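Local coordinates for INSIG protein homolog (Mycobacterium vanbaalenii PYR-1, PDB 4XU6), which binds diacylglycerol within the membrane as a homotrimer and belongs to the sterol-sensor-related INSIG family, at residues D72-C77 against A175-E180; E62-L65 against A69-D72; A137-L142 against F148-D153; I21-H26 against T32-D37. One frame throughout, in Å; residues are numbered along the deposited sequence.

Contact 1 of 4, residues D72-C77 against A175-E180; sequences DGVTAC and AALLGE. Unlike the reference sequence in segment 72-77: Cys77 (reference Arg). With BOG (octyl beta-D-glucopyranoside), chain D.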
loop_
_atom_site.group_PDB
_atom_site.type_symbol
_atom_site.label_atom_id
_atom_site.label_comp_id
_atom_site.label_asym_id
_atom_site.label_seq_id
_atom_site.Cartn_x
_atom_site.Cartn_y
_atom_site.Cartn_z
ATOM N N ASP A 72 -20.774 -16.944 4.553
ATOM C CA ASP A 72 -21.081 -16.874 5.977
ATOM C C ASP A 72 -19.813 -16.681 6.806
ATOM O O ASP A 72 -19.882 -16.416 8.003
ATOM C CB ASP A 72 -21.825 -18.127 6.423
ATOM N N GLY A 73 -18.655 -16.813 6.171
ATOM C CA GLY A 73 -17.400 -16.781 6.905
ATOM C C GLY A 73 -16.728 -15.417 6.981
ATOM O O GLY A 73 -15.589 -15.307 7.447
ATOM N N VAL A 74 -17.430 -14.377 6.536
ATOM C CA VAL A 74 -16.882 -13.012 6.535
ATOM C C VAL A 74 -16.710 -12.467 7.955
ATOM O O VAL A 74 -17.540 -12.714 8.827
ATOM C CB VAL A 74 -17.767 -12.067 5.682
ATOM C CG1 VAL A 74 -17.394 -10.599 5.894
ATOM C CG2 VAL A 74 -17.637 -12.441 4.217
ATOM N N THR A 75 -15.629 -11.726 8.195
ATOM C CA THR A 75 -15.322 -11.275 9.546
ATOM C C THR A 75 -15.292 -9.759 9.648
ATOM O O THR A 75 -15.180 -9.060 8.639
ATOM C CB THR A 75 -13.953 -11.791 9.984
ATOM O OG1 THR A 75 -12.962 -11.215 9.133
ATOM C CG2 THR A 75 -13.893 -13.299 9.859
ATOM N N ALA A 76 -15.377 -9.254 10.873
ATOM C CA ALA A 76 -15.327 -7.813 11.097
ATOM C C ALA A 76 -13.994 -7.211 10.647
ATOM O O ALA A 76 -13.955 -6.070 10.184
ATOM C CB ALA A 76 -15.587 -7.488 12.556
ATOM N N CYS A 77 -12.901 -7.959 10.780
ATOM C CA CYS A 77 -11.602 -7.407 10.378
ATOM C C CYS A 77 -11.429 -7.374 8.871
ATOM O O CYS A 77 -10.699 -6.525 8.341
ATOM C CB CYS A 77 -10.446 -8.156 11.026
ATOM S SG CYS A 77 -9.664 -7.192 12.320
ATOM N N ALA A 175 -18.521 -2.933 -0.304
ATOM C CA ALA A 175 -19.926 -2.781 0.090
ATOM C C ALA A 175 -20.624 -4.132 0.085
ATOM O O ALA A 175 -21.430 -4.430 0.968
ATOM C CB ALA A 175 -20.644 -1.807 -0.856
ATOM N N ALA A 176 -20.305 -4.947 -0.916
ATOM C CA ALA A 176 -20.849 -6.298 -1.027
ATOM C C ALA A 176 -20.429 -7.114 0.183
ATOM O O ALA A 176 -21.229 -7.843 0.763
ATOM C CB ALA A 176 -20.353 -6.964 -2.316
ATOM N N LEU A 177 -19.157 -6.995 0.558
ATOM C CA LEU A 177 -18.637 -7.705 1.720
ATOM C C LEU A 177 -19.340 -7.246 2.997
ATOM O O LEU A 177 -19.604 -8.058 3.897
ATOM C CB LEU A 177 -17.124 -7.488 1.837
ATOM C CG LEU A 177 -16.388 -8.055 3.048
ATOM C CD1 LEU A 177 -16.141 -9.511 2.832
ATOM C CD2 LEU A 177 -15.067 -7.326 3.231
ATOM N N LEU A 178 -19.645 -5.952 3.078
ATOM C CA LEU A 178 -20.363 -5.430 4.242
ATOM C C LEU A 178 -21.771 -6.031 4.346
ATOM O O LEU A 178 -22.253 -6.287 5.441
ATOM C CB LEU A 178 -20.450 -3.906 4.195
ATOM C CG LEU A 178 -19.126 -3.181 4.434
ATOM C CD1 LEU A 178 -19.258 -1.685 4.160
ATOM C CD2 LEU A 178 -18.682 -3.433 5.863
ATOM N N GLY A 179 -22.428 -6.230 3.210
ATOM C CA GLY A 179 -23.727 -6.897 3.200
ATOM C C GLY A 179 -23.642 -8.329 3.702
ATOM O O GLY A 179 -24.483 -8.768 4.492
ATOM N N GLU A 180 -22.625 -9.061 3.252
ATOM C CA GLU A 180 -22.409 -10.422 3.729
ATOM C C GLU A 180 -22.163 -10.427 5.232
ATOM O O GLU A 180 -22.684 -11.284 5.956
ATOM C CB GLU A 180 -21.226 -11.078 3.007
ATOM C CG GLU A 180 -21.437 -11.275 1.519
ATOM C CD GLU A 180 -20.183 -11.732 0.808
ATOM O OE1 GLU A 180 -19.267 -10.907 0.617
ATOM O OE2 GLU A 180 -20.122 -12.915 0.413
HETATM C C1 BOG D . -7.619 -11.946 8.119
HETATM O O1 BOG D . -7.089 -10.921 7.290
HETATM C C2 BOG D . -6.719 -12.128 9.327
HETATM O O2 BOG D . -5.353 -12.309 8.926
HETATM C C3 BOG D . -7.202 -13.336 10.110
HETATM O O3 BOG D . -6.446 -13.431 11.326
HETATM C C4 BOG D . -8.678 -13.211 10.473
HETATM O O4 BOG D . -9.248 -14.520 10.599
HETATM C C5 BOG D . -9.560 -12.418 9.506
HETATM O O5 BOG D . -8.891 -11.530 8.601
HETATM C C6 BOG D . -10.433 -11.563 10.400
HETATM O O6 BOG D . -9.672 -11.142 11.540
HETATM C "C1'" BOG D . -8.061 -9.907 7.042
HETATM C "C2'" BOG D . -7.594 -9.099 5.847
HETATM C "C3'" BOG D . -7.882 -7.629 6.074
HETATM C "C4'" BOG D . -6.890 -6.794 5.276
HETATM C "C5'" BOG D . -7.562 -6.154 4.070
HETATM C "C6'" BOG D . -6.530 -5.731 3.043
HETATM C "C7'" BOG D . -7.207 -5.146 1.812
HETATM C "C8'" BOG D . -6.164 -4.762 0.779
#
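Val74 and Glu180 mark where the two backbones come closest, their CA atoms 6.7 Å apart: residues 72-75 are an irregular lead into helix 76-96, while 175-180 are regular turns of helix 164-184. No hydrogen bond joins the segments, and what holds them is a small apolar patch. Val74 directs its CB at the helix and offers both methyls. CG1 presses on Leu177 CD1 at 3.5 Å, tighter than usual for two carbons, and CG2 touches the same methyl from 3.6 Å. In Leu177, chi1 (175°) carries CG outward and chi2 (80°) then places CD1 against the valine. CG2 of Val74 also rests on Glu180 CB at 4.0 Å, so only the aliphatic root of the glutamate faces the valine; its carboxylate turns aside to a salt bridge from OE1 to Arg71. Val74 thus plugs the linker between two transmembrane helices against a third. Directly after it, Thr75 is the N-cap of helix 76-96: its side chain caps a backbone N just past Cys77, and Gln78 OE1 accepts from Thr75 N, the reciprocal pattern of a capping box. Valine's two methyls, branching at CB, let one short side chain touch both Leu177 and Glu180, and leucine's extra carbon brings CD1 out to meet them. Cys77, engineered in place of arginine for the cross-linked trimer, packs on Trp116 of the second subunit.

Contact 2 of 4, residues E62-L65 against A69-D72; sequences ELRL and APRD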
loop_
_atom_site.group_PDB
_atom_site.type_symbol
_atom_site.label_atom_id
_atom_site.label_comp_id
_atom_site.label_asym_id
_atom_site.label_seq_id
_atom_site.Cartn_x
_atom_site.Cartn_y
_atom_site.Cartn_z
ATOM N N GLU A 62 -27.060 -4.647 -0.180
ATOM C CA GLU A 62 -28.324 -5.351 -0.415
ATOM C C GLU A 62 -28.251 -6.195 -1.693
ATOM O O GLU A 62 -28.638 -7.375 -1.690
ATOM C CB GLU A 62 -29.483 -4.350 -0.497
ATOM C CG GLU A 62 -30.833 -4.979 -0.876
ATOM C CD GLU A 62 -31.431 -5.827 0.230
ATOM O OE1 GLU A 62 -31.008 -5.685 1.398
ATOM O OE2 GLU A 62 -32.339 -6.637 -0.073
ATOM N N LEU A 63 -27.744 -5.597 -2.771
ATOM C CA LEU A 63 -27.566 -6.302 -4.046
ATOM C C LEU A 63 -26.820 -7.628 -3.886
ATOM O O LEU A 63 -27.242 -8.657 -4.431
ATOM C CB LEU A 63 -26.840 -5.413 -5.068
ATOM C CG LEU A 63 -26.403 -6.055 -6.395
ATOM C CD1 LEU A 63 -27.600 -6.624 -7.171
ATOM C CD2 LEU A 63 -25.613 -5.071 -7.265
ATOM N N ARG A 64 -25.710 -7.604 -3.147
ATOM C CA ARG A 64 -24.914 -8.810 -2.924
ATOM C C ARG A 64 -25.757 -9.924 -2.298
ATOM O O ARG A 64 -25.607 -11.097 -2.643
ATOM C CB ARG A 64 -23.691 -8.511 -2.034
ATOM C CG ARG A 64 -22.919 -9.765 -1.600
ATOM C CD ARG A 64 -22.365 -10.478 -2.831
ATOM N NE ARG A 64 -21.628 -11.715 -2.549
ATOM C CZ ARG A 64 -22.166 -12.936 -2.583
ATOM N NH1 ARG A 64 -23.461 -13.091 -2.843
ATOM N NH2 ARG A 64 -21.414 -14.007 -2.348
ATOM N N LEU A 65 -26.652 -9.553 -1.388
ATOM C CA LEU A 65 -27.500 -10.543 -0.725
ATOM C C LEU A 65 -28.550 -11.172 -1.658
ATOM O O LEU A 65 -29.236 -12.125 -1.281
ATOM C CB LEU A 65 -28.157 -9.948 0.520
ATOM C CG LEU A 65 -27.180 -9.457 1.595
ATOM C CD1 LEU A 65 -27.938 -8.848 2.758
ATOM C CD2 LEU A 65 -26.274 -10.596 2.068
ATOM N N ALA A 69 -24.972 -17.386 -3.126
ATOM C CA ALA A 69 -24.104 -17.833 -2.037
ATOM C C ALA A 69 -23.342 -16.760 -1.252
ATOM O O ALA A 69 -22.111 -16.769 -1.259
ATOM C CB ALA A 69 -23.124 -18.866 -2.564
ATOM N N PRO A 70 -24.063 -15.858 -0.555
ATOM C CA PRO A 70 -23.359 -14.916 0.325
ATOM C C PRO A 70 -22.516 -15.698 1.309
ATOM O O PRO A 70 -22.983 -16.715 1.832
ATOM C CB PRO A 70 -24.495 -14.208 1.065
ATOM C CG PRO A 70 -25.676 -14.315 0.133
ATOM C CD PRO A 70 -25.525 -15.670 -0.504
ATOM N N ARG A 71 -21.288 -15.247 1.541
ATOM C CA ARG A 71 -20.353 -16.007 2.356
ATOM C C ARG A 71 -20.669 -15.834 3.829
ATOM O O ARG A 71 -20.828 -14.715 4.310
ATOM C CB ARG A 71 -18.919 -15.564 2.059
ATOM C CG ARG A 71 -18.474 -15.879 0.643
ATOM C CD ARG A 71 -17.155 -15.183 0.321
ATOM N NE ARG A 71 -17.310 -13.730 0.318
ATOM C CZ ARG A 71 -16.305 -12.878 0.133
ATOM N NH1 ARG A 71 -15.070 -13.334 -0.054
ATOM N NH2 ARG A 71 -16.539 -11.575 0.141
ATOM N N ASP A 72 -20.774 -16.944 4.553
ATOM C CA ASP A 72 -21.081 -16.874 5.977
ATOM C C ASP A 72 -19.813 -16.681 6.806
ATOM O O ASP A 72 -19.882 -16.416 8.003
ATOM C CB ASP A 72 -21.825 -18.127 6.423
#
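Arg64 reaches from helix 48-64 to the loop at Ala69 and Pro70. Its CB lies 3.7 Å from Ala176 CB, and its CG passes 3.5 Å from Ala176 O, both on helix 164-184. A bend at chi2 (62°) then turns the chain along the helix end, and an extended chi3 carries the guanidinium up against Pro70. CZ sits 3.7 Å from Pro70 CA, which covers one face of the flat group; among the proline ring carbons, CG comes within 3.9 Å of NH1, which donates to Pro68 O. NH2 gives a hydrogen bond of 3.0 Å to Ala69 O, approaching from well above the carbonyl plane (55°), and forms a salt bridge with Asp121. These partners fix the rotation of the guanidinium. Beside it, Leu65 CD2 meets Pro70 CB at 4.1 Å, an apolar touch at right angles. Arginine is long enough to span the turn and has the donors for two loop carbonyls, an arrangement that ties a short connection between successive transmembrane helices to the C-terminal end of the first.

Contact 3 of 4, residues A137-L142 against F148-D153; sequences AVEIAL and FAYHPD. With TDA (N-tridecanoic acid), chain E; TDA (N-tridecanoic acid), chain F.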
loop_
_atom_site.group_PDB
_atom_site.type_symbol
_atom_site.label_atom_id
_atom_site.label_comp_id
_atom_site.label_asym_id
_atom_site.label_seq_id
_atom_site.Cartn_x
_atom_site.Cartn_y
_atom_site.Cartn_z
ATOM N N ALA A 137 -20.724 7.343 -14.412
ATOM C CA ALA A 137 -21.795 7.869 -15.261
ATOM C C ALA A 137 -22.544 9.015 -14.572
ATOM O O ALA A 137 -22.805 10.048 -15.187
ATOM C CB ALA A 137 -22.767 6.749 -15.658
ATOM N N VAL A 138 -22.898 8.820 -13.304
ATOM C CA VAL A 138 -23.529 9.869 -12.509
ATOM C C VAL A 138 -22.634 11.108 -12.425
ATOM O O VAL A 138 -23.099 12.232 -12.605
ATOM C CB VAL A 138 -23.888 9.376 -11.093
ATOM C CG1 VAL A 138 -24.279 10.539 -10.189
ATOM C CG2 VAL A 138 -25.014 8.338 -11.153
ATOM N N GLU A 139 -21.342 10.902 -12.174
ATOM C CA GLU A 139 -20.411 12.023 -12.093
ATOM C C GLU A 139 -20.288 12.770 -13.415
ATOM O O GLU A 139 -20.238 14.001 -13.441
ATOM C CB GLU A 139 -19.031 11.551 -11.610
ATOM C CG GLU A 139 -19.047 11.051 -10.163
ATOM C CD GLU A 139 -17.710 11.206 -9.473
ATOM O OE1 GLU A 139 -16.974 12.156 -9.801
ATOM O OE2 GLU A 139 -17.402 10.371 -8.603
ATOM N N ILE A 140 -20.236 12.029 -14.514
ATOM C CA ILE A 140 -20.121 12.657 -15.827
ATOM C C ILE A 140 -21.335 13.556 -16.101
ATOM O O ILE A 140 -21.190 14.674 -16.607
ATOM C CB ILE A 140 -19.943 11.600 -16.944
ATOM C CG1 ILE A 140 -18.523 11.019 -16.908
ATOM C CG2 ILE A 140 -20.233 12.197 -18.324
ATOM C CD1 ILE A 140 -18.397 9.655 -17.610
ATOM N N ALA A 141 -22.523 13.074 -15.746
ATOM C CA ALA A 141 -23.743 13.867 -15.906
ATOM C C ALA A 141 -23.724 15.119 -15.029
ATOM O O ALA A 141 -24.105 16.200 -15.476
ATOM C CB ALA A 141 -24.975 13.027 -15.591
ATOM N N LEU A 142 -23.307 14.965 -13.773
ATOM C CA LEU A 142 -23.234 16.095 -12.845
ATOM C C LEU A 142 -22.238 17.154 -13.309
ATOM O O LEU A 142 -22.488 18.355 -13.191
ATOM C CB LEU A 142 -22.903 15.613 -11.422
ATOM C CG LEU A 142 -24.032 14.908 -10.666
ATOM C CD1 LEU A 142 -23.512 14.246 -9.409
ATOM C CD2 LEU A 142 -25.153 15.869 -10.309
ATOM N N PHE A 148 -20.138 20.390 -10.458
ATOM C CA PHE A 148 -18.756 20.469 -10.004
ATOM C C PHE A 148 -17.846 20.167 -11.181
ATOM O O PHE A 148 -18.326 19.831 -12.262
ATOM C CB PHE A 148 -18.493 19.528 -8.809
ATOM C CG PHE A 148 -18.480 18.046 -9.156
ATOM C CD1 PHE A 148 -19.665 17.357 -9.363
ATOM C CD2 PHE A 148 -17.278 17.341 -9.213
ATOM C CE1 PHE A 148 -19.662 15.989 -9.658
ATOM C CE2 PHE A 148 -17.260 15.974 -9.508
ATOM C CZ PHE A 148 -18.454 15.300 -9.734
ATOM N N ALA A 149 -16.540 20.304 -10.996
ATOM C CA ALA A 149 -15.609 19.956 -12.059
ATOM C C ALA A 149 -14.366 19.296 -11.480
ATOM O O ALA A 149 -14.035 19.511 -10.314
ATOM C CB ALA A 149 -15.227 21.193 -12.866
ATOM N N TYR A 150 -13.676 18.512 -12.301
ATOM C CA TYR A 150 -12.374 17.975 -11.919
ATOM C C TYR A 150 -11.266 18.933 -12.332
ATOM O O TYR A 150 -11.446 19.761 -13.227
ATOM C CB TYR A 150 -12.149 16.580 -12.531
ATOM C CG TYR A 150 -12.771 15.477 -11.706
ATOM C CD1 TYR A 150 -14.127 15.184 -11.811
ATOM C CD2 TYR A 150 -12.004 14.737 -10.805
ATOM C CE1 TYR A 150 -14.705 14.189 -11.036
ATOM C CE2 TYR A 150 -12.569 13.741 -10.033
ATOM C CZ TYR A 150 -13.919 13.467 -10.151
ATOM O OH TYR A 150 -14.495 12.482 -9.377
ATOM N N HIS A 151 -10.132 18.840 -11.648
ATOM C CA HIS A 151 -8.926 19.545 -12.053
ATOM C C HIS A 151 -8.630 19.167 -13.504
ATOM O O HIS A 151 -8.872 18.031 -13.904
ATOM C CB HIS A 151 -7.764 19.129 -11.152
ATOM C CG HIS A 151 -6.540 19.975 -11.310
ATOM N ND1 HIS A 151 -5.575 19.714 -12.258
ATOM C CD2 HIS A 151 -6.125 21.074 -10.639
ATOM C CE1 HIS A 151 -4.615 20.619 -12.165
ATOM N NE2 HIS A 151 -4.927 21.456 -11.194
ATOM N N PRO A 152 -8.137 20.129 -14.308
ATOM C CA PRO A 152 -7.932 19.879 -15.742
ATOM C C PRO A 152 -6.937 18.753 -16.026
ATOM O O PRO A 152 -6.972 18.174 -17.108
ATOM C CB PRO A 152 -7.387 21.216 -16.259
ATOM C CG PRO A 152 -7.915 22.228 -15.305
ATOM C CD PRO A 152 -7.931 21.547 -13.959
ATOM N N ASP A 153 -6.067 18.440 -15.075
ATOM C CA ASP A 153 -5.145 17.323 -15.269
ATOM C C ASP A 153 -5.697 15.992 -14.736
ATOM O O ASP A 153 -4.989 14.982 -14.717
ATOM C CB ASP A 153 -3.761 17.648 -14.697
ATOM C CG ASP A 153 -3.024 18.694 -15.525
ATOM O OD1 ASP A 153 -3.302 18.784 -16.742
ATOM O OD2 ASP A 153 -2.177 19.423 -14.962
HETATM O O21 TDA E . -14.534 11.274 -6.584
HETATM O O22 TDA E . -16.471 12.564 -6.584
HETATM C C21 TDA E . -15.943 11.499 -6.264
HETATM C C22 TDA E . -16.725 10.477 -5.490
HETATM C C23 TDA E . -16.014 9.121 -5.472
HETATM C C24 TDA E . -16.728 8.134 -4.548
HETATM C C25 TDA E . -16.088 6.746 -4.615
HETATM C C26 TDA E . -16.769 5.749 -3.682
HETATM C C27 TDA E . -16.462 6.147 -2.245
HETATM C C28 TDA E . -17.070 5.192 -1.244
HETATM C C29 TDA E . -16.860 5.737 0.160
HETATM C C30 TDA E . -17.429 4.735 1.147
HETATM C C31 TDA E . -16.602 3.459 1.126
HETATM C C32 TDA E . -17.034 2.512 2.239
HETATM C C33 TDA E . -16.664 1.073 1.905
HETATM C C21 TDA F . -20.851 12.941 -7.109
HETATM C C22 TDA F . -21.847 11.819 -7.307
HETATM C C23 TDA F . -21.431 10.559 -6.563
HETATM C C24 TDA F . -22.391 9.419 -6.895
HETATM C C25 TDA F . -21.985 8.117 -6.218
HETATM C C26 TDA F . -22.678 6.914 -6.858
HETATM C C27 TDA F . -24.185 7.128 -6.925
HETATM C C28 TDA F . -24.859 6.028 -7.730
HETATM C C29 TDA F . -25.955 5.377 -6.898
HETATM C C30 TDA F . -27.014 6.401 -6.508
HETATM C C31 TDA F . -27.823 5.889 -5.323
HETATM C C32 TDA F . -28.273 4.450 -5.553
HETATM C C33 TDA F . -29.398 4.067 -4.599
#
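Phe148 gives up the most surface here, followed by Glu139 and Leu142 of the helix. The phenylalanine CG stands between its backbone N and carbonyl carbon (chi1 71°), the crowded position, which sets the ring against the helix. There CE1 meets Leu142 CB at 3.7 Å, and CZ brings the ring edge to Glu139 OE1 at 3.5 Å. That oxygen also accepts a short hydrogen bond of 2.5 Å from Tyr150 OH on its syn lone pair, with carboxylate and phenol ring nearly coplanar (14°). Glu139 OE2 is held by Tyr168 OH, and the side chain faces the carboxylate end of the chain E fatty acid. Tyr150, which binds diacylglycerol, has its OH 3.0 Å from O21 of that same acid. Leu142 CD1 touches the second fatty acid, an apolar side chain suited to an alkyl tail. The N-to-C directions of strand 148-150 and of residues 137-142, part of helix 122-144, are 112° apart; the strand pairs antiparallel with strand 32-34 and has Leu164 of helix 164-184 against Tyr150.

Contact 4 of 4, residues I21-H26 against T32-D37; sequences IGDHSH and TVYHTD. With BOG (octyl beta-D-glucopyranoside), chain C.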
loop_
_atom_site.group_PDB
_atom_site.type_symbol
_atom_site.label_atom_id
_atom_site.label_comp_id
_atom_site.label_asym_id
_atom_site.label_seq_id
_atom_site.Cartn_x
_atom_site.Cartn_y
_atom_site.Cartn_z
ATOM N N ILE A 21 -14.899 12.234 4.127
ATOM C CA ILE A 21 -13.448 12.308 4.304
ATOM C C ILE A 21 -12.754 12.347 2.943
ATOM O O ILE A 21 -11.866 13.170 2.709
ATOM C CB ILE A 21 -12.919 11.115 5.133
ATOM C CG1 ILE A 21 -13.415 11.207 6.579
ATOM C CG2 ILE A 21 -11.376 11.065 5.100
ATOM C CD1 ILE A 21 -13.264 9.886 7.367
ATOM N N GLY A 22 -13.161 11.451 2.048
ATOM C CA GLY A 22 -12.576 11.403 0.722
ATOM C C GLY A 22 -12.894 12.651 -0.086
ATOM O O GLY A 22 -12.037 13.187 -0.792
ATOM N N ASP A 23 -14.129 13.128 0.008
ATOM C CA ASP A 23 -14.503 14.313 -0.761
ATOM C C ASP A 23 -13.829 15.571 -0.212
ATOM O O ASP A 23 -13.390 16.416 -0.978
ATOM C CB ASP A 23 -16.016 14.484 -0.791
ATOM C CG ASP A 23 -16.489 15.347 -1.956
ATOM O OD1 ASP A 23 -15.946 15.221 -3.077
ATOM O OD2 ASP A 23 -17.424 16.150 -1.742
ATOM N N HIS A 24 -13.722 15.691 1.108
ATOM C CA HIS A 24 -12.941 16.794 1.657
ATOM C C HIS A 24 -11.508 16.755 1.117
ATOM O O HIS A 24 -10.943 17.785 0.755
ATOM C CB HIS A 24 -12.884 16.756 3.182
ATOM C CG HIS A 24 -11.843 17.677 3.741
ATOM N ND1 HIS A 24 -12.015 19.044 3.794
ATOM C CD2 HIS A 24 -10.590 17.437 4.201
ATOM C CE1 HIS A 24 -10.927 19.605 4.295
ATOM N NE2 HIS A 24 -10.045 18.653 4.545
ATOM N N SER A 25 -10.925 15.561 1.062
ATOM C CA SER A 25 -9.568 15.400 0.547
ATOM C C SER A 25 -9.452 15.879 -0.903
ATOM O O SER A 25 -8.507 16.590 -1.253
ATOM C CB SER A 25 -9.116 13.940 0.675
ATOM O OG SER A 25 -9.049 13.561 2.038
ATOM N N HIS A 26 -10.413 15.503 -1.747
ATOM C CA HIS A 26 -10.431 15.985 -3.131
ATOM C C HIS A 26 -10.568 17.507 -3.226
ATOM O O HIS A 26 -9.879 18.156 -4.018
ATOM C CB HIS A 26 -11.558 15.313 -3.928
ATOM C CG HIS A 26 -11.184 13.968 -4.472
ATOM N ND1 HIS A 26 -12.085 13.140 -5.107
ATOM C CD2 HIS A 26 -9.997 13.316 -4.487
ATOM C CE1 HIS A 26 -11.470 12.030 -5.480
ATOM N NE2 HIS A 26 -10.201 12.112 -5.118
ATOM N N THR A 32 -11.051 18.278 -7.127
ATOM C CA THR A 32 -12.361 18.695 -7.615
ATOM C C THR A 32 -12.685 20.067 -7.050
ATOM O O THR A 32 -12.061 20.510 -6.073
ATOM C CB THR A 32 -13.490 17.730 -7.181
ATOM O OG1 THR A 32 -13.525 17.629 -5.745
ATOM C CG2 THR A 32 -13.300 16.336 -7.793
ATOM N N VAL A 33 -13.660 20.732 -7.671
ATOM C CA VAL A 33 -14.160 22.028 -7.202
ATOM C C VAL A 33 -15.667 22.022 -7.381
ATOM O O VAL A 33 -16.144 21.693 -8.463
ATOM C CB VAL A 33 -13.626 23.193 -8.074
ATOM C CG1 VAL A 33 -14.197 24.537 -7.589
ATOM C CG2 VAL A 33 -12.113 23.230 -8.088
ATOM N N TYR A 34 -16.424 22.390 -6.349
ATOM C CA TYR A 34 -17.877 22.479 -6.494
ATOM C C TYR A 34 -18.331 23.843 -7.034
ATOM O O TYR A 34 -17.708 24.871 -6.763
ATOM C CB TYR A 34 -18.586 22.189 -5.175
ATOM C CG TYR A 34 -18.625 20.718 -4.816
ATOM C CD1 TYR A 34 -19.544 19.866 -5.415
ATOM C CD2 TYR A 34 -17.755 20.185 -3.866
ATOM C CE1 TYR A 34 -19.591 18.525 -5.098
ATOM C CE2 TYR A 34 -17.794 18.832 -3.536
ATOM C CZ TYR A 34 -18.722 18.009 -4.157
ATOM O OH TYR A 34 -18.791 16.667 -3.849
ATOM N N HIS A 35 -19.411 23.831 -7.806
ATOM C CA HIS A 35 -20.006 25.059 -8.333
ATOM C C HIS A 35 -21.505 25.051 -8.065
ATOM O O HIS A 35 -22.301 25.239 -8.987
ATOM C CB HIS A 35 -19.780 25.164 -9.845
ATOM C CG HIS A 35 -18.337 25.137 -10.248
ATOM N ND1 HIS A 35 -17.453 26.142 -9.925
ATOM C CD2 HIS A 35 -17.630 24.225 -10.956
ATOM C CE1 HIS A 35 -16.259 25.847 -10.410
ATOM N NE2 HIS A 35 -16.339 24.689 -11.039
ATOM N N THR A 36 -21.894 24.807 -6.817
ATOM C CA THR A 36 -23.308 24.744 -6.460
ATOM C C THR A 36 -23.626 25.440 -5.122
ATOM O O THR A 36 -24.019 24.806 -4.141
ATOM C CB THR A 36 -23.831 23.291 -6.477
ATOM O OG1 THR A 36 -25.183 23.271 -6.019
ATOM C CG2 THR A 36 -22.956 22.370 -5.596
ATOM N N ASP A 37 -23.504 26.762 -5.114
ATOM C CA ASP A 37 -23.553 27.545 -3.880
ATOM C C ASP A 37 -24.928 27.561 -3.195
ATOM O O ASP A 37 -25.038 27.872 -2.005
ATOM C CB ASP A 37 -23.101 28.984 -4.162
ATOM C CG ASP A 37 -21.658 29.071 -4.632
ATOM O OD1 ASP A 37 -20.918 28.069 -4.519
ATOM O OD2 ASP A 37 -21.257 30.154 -5.105
HETATM C C1 BOG C . -30.320 20.239 -5.878
HETATM O O1 BOG C . -30.819 19.660 -4.675
HETATM C C2 BOG C . -30.781 21.689 -5.988
HETATM O O2 BOG C . -32.212 21.745 -5.949
HETATM C C3 BOG C . -30.258 22.269 -7.290
HETATM O O3 BOG C . -30.695 23.621 -7.448
HETATM C C4 BOG C . -28.740 22.207 -7.258
HETATM O O4 BOG C . -28.210 22.717 -8.487
HETATM C C5 BOG C . -28.288 20.760 -7.072
HETATM O O5 BOG C . -28.889 20.154 -5.917
HETATM C C6 BOG C . -26.766 20.675 -6.967
HETATM O O6 BOG C . -26.345 21.029 -5.647
HETATM C "C1'" BOG C . -30.956 18.249 -4.792
HETATM C "C2'" BOG C . -31.382 17.699 -3.438
HETATM C "C3'" BOG C . -31.986 16.313 -3.602
HETATM C "C4'" BOG C . -32.224 15.653 -2.248
HETATM C "C5'" BOG C . -31.825 14.185 -2.316
HETATM C "C6'" BOG C . -30.410 14.079 -2.875
HETATM C "C7'" BOG C . -30.018 12.654 -3.250
HETATM C "C8'" BOG C . -30.641 11.643 -2.312
HETATM O O HOH W 1 -15.947 16.474 -5.425
#
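Asp23 OD2 is gripped twice, by Tyr34 OH in a 2.6 Å hydrogen bond and by Ser45 OG. The tyrosine donor meets it on the syn side, 24° out of the carboxylate plane, and the oxygen lies at the edge of a phenol ring turned almost perpendicular to the carboxylate (83°). A chi1 of -159° extends the Asp23 side chain away from its backbone N to the strand. Its other oxygen, OD1, accepts from a water at 2.7 Å that is also hydrogen-bonded to Thr32 OG1; a buried aspartate is thus satisfied by hydroxyls and water. Thr32 folds OG1 back to His26 CB at 3.5 Å, while Thr32 N makes a weak 3.3 Å bond to His26 O. The His26 ring turns inward, where NE2 bonds Thr93 OG1 and the imidazole lines the lipid pocket as a diacylglycerol-binding residue. Strand 32-34 runs nearly at a right angle to residues 21-26 of helix 5-29, with Phe49 of helix 48-64 against Tyr34, Ala94 of helix 76-96 against His26 and strand 148-150 alongside.

In the fold
The four contacts form two pairs on opposite sides of the chain's centre. Contacts 1 and 2 share Asp72 and the linker between helices 48-64 and 76-96; contact 1 is buried and apolar, whereas contact 2 is partly buried, with exposed Pro70 over an arginine face and the Ala69 carbonyl at its edge. Arg71 and Glu180 join them by charge. Contacts 3 and 4, centred about 30 Å or more from the first pair, are both buried and look alike: in each a helix is crossed by a short strand, and a tyrosine hydroxyl bonds an acidic side chain. Their strands pair in one antiparallel sheet, and polar chemistry gathers round the carboxylate end of the chain E acid.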